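Local coordinates for nickel-dependent hydrogenase large subunit (Allochromatium vinosum, PDB 3MYR), which oxidises molecular hydrogen at a nickel-iron centre, passing the electrons to an acceptor through the iron-sulfur clusters of its small-subunit partner, at residues B[82-94]-B[450-464]. Numbering follows the deposited sequence.
Sequences IELPLNAQLIRNL and GLIANVKSGDTKTFN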
loop_
_atom_site.group_PDB
_atom_site.type_symbol
_atom_site.label_atom_id
_atom_site.label_comp_id
_atom_site.label_asym_id
_atom_site.label_seq_id
_atom_site.Cartn_x
_atom_site.Cartn_y
_atom_site.Cartn_z
ATOM N N ILE B 82 -23.636 14.237 2.160
ATOM C CA ILE B 82 -22.922 15.482 2.198
ATOM C C ILE B 82 -22.363 15.684 0.786
ATOM O O ILE B 82 -21.706 14.801 0.272
ATOM C CB ILE B 82 -21.800 15.327 3.190
ATOM C CG1 ILE B 82 -22.409 15.060 4.552
ATOM C CG2 ILE B 82 -20.859 16.532 3.146
ATOM C CD1 ILE B 82 -21.363 14.592 5.633
ATOM N N GLU B 83 -22.568 16.848 0.181
ATOM C CA GLU B 83 -21.848 17.213 -1.077
ATOM C C GLU B 83 -20.552 17.944 -0.762
ATOM O O GLU B 83 -20.536 18.841 0.081
ATOM C CB GLU B 83 -22.694 18.218 -1.916
ATOM C CG GLU B 83 -23.958 17.667 -2.544
ATOM C CD GLU B 83 -23.732 17.170 -3.979
ATOM O OE1 GLU B 83 -22.950 17.819 -4.768
ATOM O OE2 GLU B 83 -24.353 16.125 -4.306
ATOM N N LEU B 84 -19.485 17.632 -1.476
ATOM C CA LEU B 84 -18.216 18.322 -1.269
ATOM C C LEU B 84 -18.217 19.653 -1.991
ATOM O O LEU B 84 -18.684 19.715 -3.120
ATOM C CB LEU B 84 -17.071 17.535 -1.898
ATOM C CG LEU B 84 -16.556 16.256 -1.291
ATOM C CD1 LEU B 84 -15.164 15.954 -1.911
ATOM C CD2 LEU B 84 -16.484 16.368 0.201
ATOM N N PRO B 85 -17.455 20.626 -1.475
ATOM C CA PRO B 85 -17.111 21.789 -2.311
ATOM C C PRO B 85 -16.169 21.409 -3.446
ATOM O O PRO B 85 -15.337 20.476 -3.321
ATOM C CB PRO B 85 -16.364 22.732 -1.345
ATOM C CG PRO B 85 -16.495 22.114 0.046
ATOM C CD PRO B 85 -16.799 20.645 -0.156
ATOM N N LEU B 86 -16.215 22.167 -4.535
ATOM C CA LEU B 86 -15.432 21.807 -5.735
ATOM C C LEU B 86 -13.926 21.667 -5.380
ATOM O O LEU B 86 -13.255 20.748 -5.864
ATOM C CB LEU B 86 -15.615 22.853 -6.836
ATOM C CG LEU B 86 -14.864 22.605 -8.147
ATOM C CD1 LEU B 86 -15.135 21.212 -8.750
ATOM C CD2 LEU B 86 -15.347 23.685 -9.181
ATOM N N ASN B 87 -13.386 22.593 -4.586
ATOM C CA ASN B 87 -11.921 22.583 -4.379
ATOM C C ASN B 87 -11.567 21.293 -3.657
ATOM O O ASN B 87 -10.523 20.701 -3.916
ATOM C CB ASN B 87 -11.469 23.738 -3.494
ATOM C CG ASN B 87 -11.553 25.060 -4.187
ATOM O OD1 ASN B 87 -11.437 25.136 -5.409
ATOM N ND2 ASN B 87 -11.777 26.152 -3.400
ATOM N N ALA B 88 -12.448 20.820 -2.760
ATOM C CA ALA B 88 -12.133 19.576 -2.068
ATOM C C ALA B 88 -12.078 18.416 -3.070
ATOM O O ALA B 88 -11.243 17.491 -2.967
ATOM C CB ALA B 88 -13.168 19.294 -0.949
ATOM N N GLN B 89 -13.020 18.411 -4.000
ATOM C CA GLN B 89 -13.111 17.329 -4.943
ATOM C C GLN B 89 -11.894 17.312 -5.875
ATOM O O GLN B 89 -11.322 16.254 -6.130
ATOM C CB GLN B 89 -14.433 17.400 -5.751
ATOM C CG GLN B 89 -14.677 16.077 -6.527
ATOM C CD GLN B 89 -15.221 14.931 -5.624
ATOM O OE1 GLN B 89 -16.432 14.696 -5.557
ATOM N NE2 GLN B 89 -14.330 14.192 -5.005
ATOM N N LEU B 90 -11.444 18.487 -6.317
ATOM C CA LEU B 90 -10.234 18.608 -7.147
ATOM C C LEU B 90 -8.999 18.181 -6.397
ATOM O O LEU B 90 -8.094 17.516 -6.946
ATOM C CB LEU B 90 -10.016 20.042 -7.590
ATOM C CG LEU B 90 -10.728 20.496 -8.887
ATOM C CD1 LEU B 90 -11.293 19.510 -9.862
ATOM C CD2 LEU B 90 -11.375 21.776 -8.847
ATOM N N ILE B 91 -8.906 18.625 -5.150
ATOM C CA ILE B 91 -7.778 18.190 -4.336
ATOM C C ILE B 91 -7.768 16.653 -4.133
ATOM O O ILE B 91 -6.721 16.041 -4.281
ATOM C CB ILE B 91 -7.671 18.968 -3.020
ATOM C CG1 ILE B 91 -7.238 20.414 -3.361
ATOM C CG2 ILE B 91 -6.619 18.213 -2.013
ATOM C CD1 ILE B 91 -7.498 21.481 -2.156
ATOM N N ARG B 92 -8.947 16.046 -3.900
ATOM C CA ARG B 92 -8.976 14.630 -3.761
ATOM C C ARG B 92 -8.542 13.937 -5.066
ATOM O O ARG B 92 -7.789 12.998 -5.003
ATOM C CB ARG B 92 -10.329 14.088 -3.304
ATOM C CG ARG B 92 -10.582 14.257 -1.775
ATOM C CD ARG B 92 -12.073 13.806 -1.429
ATOM N NE ARG B 92 -12.421 14.017 -0.025
ATOM C CZ ARG B 92 -13.599 13.694 0.500
ATOM N NH1 ARG B 92 -14.507 13.016 -0.255
ATOM N NH2 ARG B 92 -13.835 13.972 1.775
ATOM N N ASN B 93 -9.016 14.408 -6.220
ATOM C CA ASN B 93 -8.604 13.828 -7.484
ATOM C C ASN B 93 -7.092 13.906 -7.648
ATOM O O ASN B 93 -6.461 12.938 -8.092
ATOM C CB ASN B 93 -9.225 14.550 -8.710
ATOM C CG ASN B 93 -10.693 14.221 -8.926
ATOM O OD1 ASN B 93 -11.354 14.846 -9.804
ATOM N ND2 ASN B 93 -11.232 13.296 -8.156
ATOM N N LEU B 94 -6.523 15.091 -7.408
ATOM C CA LEU B 94 -5.081 15.263 -7.509
ATOM C C LEU B 94 -4.295 14.292 -6.603
ATOM O O LEU B 94 -3.296 13.665 -7.025
ATOM C CB LEU B 94 -4.725 16.713 -7.148
ATOM C CG LEU B 94 -5.039 17.750 -8.247
ATOM C CD1 LEU B 94 -5.053 19.191 -7.659
ATOM C CD2 LEU B 94 -3.984 17.650 -9.395
ATOM N N GLY B 450 -7.874 23.567 -12.881
ATOM C CA GLY B 450 -9.268 23.838 -12.493
ATOM C C GLY B 450 -9.325 24.325 -11.041
ATOM O O GLY B 450 -10.164 25.173 -10.696
ATOM N N LEU B 451 -8.418 23.827 -10.198
ATOM C CA LEU B 451 -8.271 24.313 -8.801
ATOM C C LEU B 451 -7.828 25.784 -8.778
ATOM O O LEU B 451 -8.440 26.617 -8.089
ATOM C CB LEU B 451 -7.280 23.419 -8.007
ATOM C CG LEU B 451 -6.979 23.761 -6.556
ATOM C CD1 LEU B 451 -8.248 23.728 -5.634
ATOM C CD2 LEU B 451 -5.916 22.786 -5.978
ATOM N N ILE B 452 -6.780 26.108 -9.521
ATOM C CA ILE B 452 -6.284 27.477 -9.583
ATOM C C ILE B 452 -7.398 28.417 -10.101
ATOM O O ILE B 452 -7.645 29.495 -9.503
ATOM C CB ILE B 452 -5.059 27.623 -10.506
ATOM C CG1 ILE B 452 -3.865 26.807 -9.984
ATOM C CG2 ILE B 452 -4.585 29.111 -10.553
ATOM C CD1 ILE B 452 -3.592 27.051 -8.517
ATOM N N ALA B 453 -8.126 27.976 -11.133
ATOM C CA ALA B 453 -9.147 28.868 -11.717
ATOM C C ALA B 453 -10.252 29.064 -10.724
ATOM O O ALA B 453 -10.796 30.162 -10.636
ATOM C CB ALA B 453 -9.691 28.314 -13.037
ATOM N N ASN B 454 -10.594 28.009 -9.973
ATOM C CA ASN B 454 -11.693 28.126 -9.049
ATOM C C ASN B 454 -11.307 29.073 -7.912
ATOM O O ASN B 454 -12.098 29.944 -7.525
ATOM C CB ASN B 454 -12.144 26.772 -8.491
ATOM C CG ASN B 454 -13.455 26.868 -7.736
ATOM O OD1 ASN B 454 -13.576 26.368 -6.580
ATOM N ND2 ASN B 454 -14.493 27.445 -8.403
ATOM N N VAL B 455 -10.066 28.935 -7.420
ATOM C CA VAL B 455 -9.575 29.816 -6.364
ATOM C C VAL B 455 -9.494 31.276 -6.851
ATOM O O VAL B 455 -10.031 32.187 -6.197
ATOM C CB VAL B 455 -8.220 29.348 -5.860
ATOM C CG1 VAL B 455 -7.558 30.430 -5.007
ATOM C CG2 VAL B 455 -8.391 28.068 -5.070
ATOM N N LYS B 456 -8.900 31.475 -8.033
ATOM C CA LYS B 456 -8.841 32.778 -8.690
ATOM C C LYS B 456 -10.235 33.472 -8.849
ATOM O O LYS B 456 -10.378 34.651 -8.598
ATOM C CB LYS B 456 -8.061 32.699 -10.031
ATOM C CG LYS B 456 -7.939 34.035 -10.665
ATOM C CD LYS B 456 -6.983 34.037 -11.878
ATOM C CE LYS B 456 -6.994 35.468 -12.437
ATOM N NZ LYS B 456 -5.908 35.662 -13.404
ATOM N N SER B 457 -11.285 32.705 -9.120
ATOM C CA SER B 457 -12.598 33.305 -9.290
ATOM C C SER B 457 -13.290 33.646 -7.929
ATOM O O SER B 457 -14.476 34.030 -7.902
ATOM C CB SER B 457 -13.467 32.312 -10.093
ATOM O OG SER B 457 -13.942 31.253 -9.236
ATOM N N GLY B 458 -12.618 33.356 -6.803
ATOM C CA GLY B 458 -13.152 33.695 -5.473
ATOM C C GLY B 458 -13.736 32.558 -4.608
ATOM O O GLY B 458 -14.245 32.856 -3.537
ATOM N N ASP B 459 -13.745 31.292 -5.067
ATOM C CA ASP B 459 -14.223 30.175 -4.237
ATOM C C ASP B 459 -13.019 29.517 -3.541
ATOM O O ASP B 459 -12.220 28.772 -4.176
ATOM C CB ASP B 459 -14.995 29.138 -5.087
ATOM C CG ASP B 459 -15.500 27.933 -4.247
ATOM O OD1 ASP B 459 -15.483 28.040 -2.983
ATOM O OD2 ASP B 459 -15.865 26.858 -4.839
ATOM N N THR B 460 -12.836 29.823 -2.255
ATOM C CA THR B 460 -11.719 29.208 -1.532
ATOM C C THR B 460 -12.254 28.219 -0.496
ATOM O O THR B 460 -11.557 27.845 0.431
ATOM C CB THR B 460 -10.819 30.248 -0.855
ATOM O OG1 THR B 460 -11.602 31.046 0.034
ATOM C CG2 THR B 460 -10.192 31.189 -1.846
ATOM N N LYS B 461 -13.518 27.828 -0.630
ATOM C CA LYS B 461 -14.065 26.882 0.296
ATOM C C LYS B 461 -13.443 25.452 0.131
ATOM O O LYS B 461 -13.274 24.985 -1.001
ATOM C CB LYS B 461 -15.568 26.887 0.063
ATOM C CG LYS B 461 -16.373 26.054 1.027
ATOM C CD LYS B 461 -17.222 26.984 1.855
ATOM C CE LYS B 461 -18.066 26.196 2.846
ATOM N NZ LYS B 461 -17.414 26.249 4.196
ATOM N N THR B 462 -13.195 24.743 1.241
ATOM C CA THR B 462 -12.603 23.401 1.174
ATOM C C THR B 462 -13.345 22.407 2.081
ATOM O O THR B 462 -13.047 21.199 2.073
ATOM C CB THR B 462 -11.080 23.424 1.605
ATOM O OG1 THR B 462 -10.950 24.237 2.784
ATOM C CG2 THR B 462 -10.160 24.000 0.500
ATOM N N PHE B 463 -14.371 22.866 2.804
ATOM C CA PHE B 463 -15.027 21.981 3.776
ATOM C C PHE B 463 -16.471 22.344 3.981
ATOM O O PHE B 463 -16.796 23.505 4.292
ATOM C CB PHE B 463 -14.252 22.049 5.112
ATOM C CG PHE B 463 -14.874 21.251 6.223
ATOM C CD1 PHE B 463 -15.523 21.891 7.283
ATOM C CD2 PHE B 463 -14.776 19.868 6.244
ATOM C CE1 PHE B 463 -16.065 21.113 8.380
ATOM C CE2 PHE B 463 -15.377 19.082 7.289
ATOM C CZ PHE B 463 -16.015 19.728 8.351
ATOM N N ASN B 464 -17.347 21.358 3.820
ATOM C CA ASN B 464 -18.776 21.554 4.008
ATOM C C ASN B 464 -19.007 21.151 5.490
ATOM O O ASN B 464 -18.889 19.961 5.846
ATOM C CB ASN B 464 -19.508 20.590 3.057
ATOM C CG ASN B 464 -21.041 20.621 3.219
ATOM O OD1 ASN B 464 -21.814 19.998 2.433
ATOM N ND2 ASN B 464 -21.467 21.211 4.268
HETATM O O HOH W 1 -14.744 24.818 -3.433
#
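Asn87, in the first turn of helix 86-112, reaches Asp459 and Lys461 in the loop by which the chain turns back after helix 426-456 ends in a Schellman motif at Gly458. The two helices run nearly antiparallel, their short segments 160° apart, within the helical bundle of the large subunit. Along the Asn87 side chain, CB lies 3.3 Å from Lys461 O and also packs on Leu451 CD1. With CG anti to its own carbonyl carbon (chi1 -72°), the amide is carried into the bend. There ND2 donates hydrogen bonds to two backbone carbonyls: Asp459 O at 2.8 Å, in the amide plane and nearly straight (165°), and Lys461 O at 3.1 Å, tilted from that plane and more bent. OD1 rests 3.5 Å from Leu451 CD1. Leu451 itself is a knob in the hole formed by Asn87, Leu90, Ile91 and Leu94, with CD2 3.8 Å from Ile91 CG1. Pro85, the N-cap residue of helix 86-112, lays its ring against the loop backbone, its CG 3.6 Å from Phe463 N, while Asp204 of the small subunit accepts a hydrogen bond from Thr462 N. One water joins the helix start to the loop: it accepts from Asn87 N and donates to Lys461 O and to Asp459 OD2, its oxygen 2.7 Å from OD2.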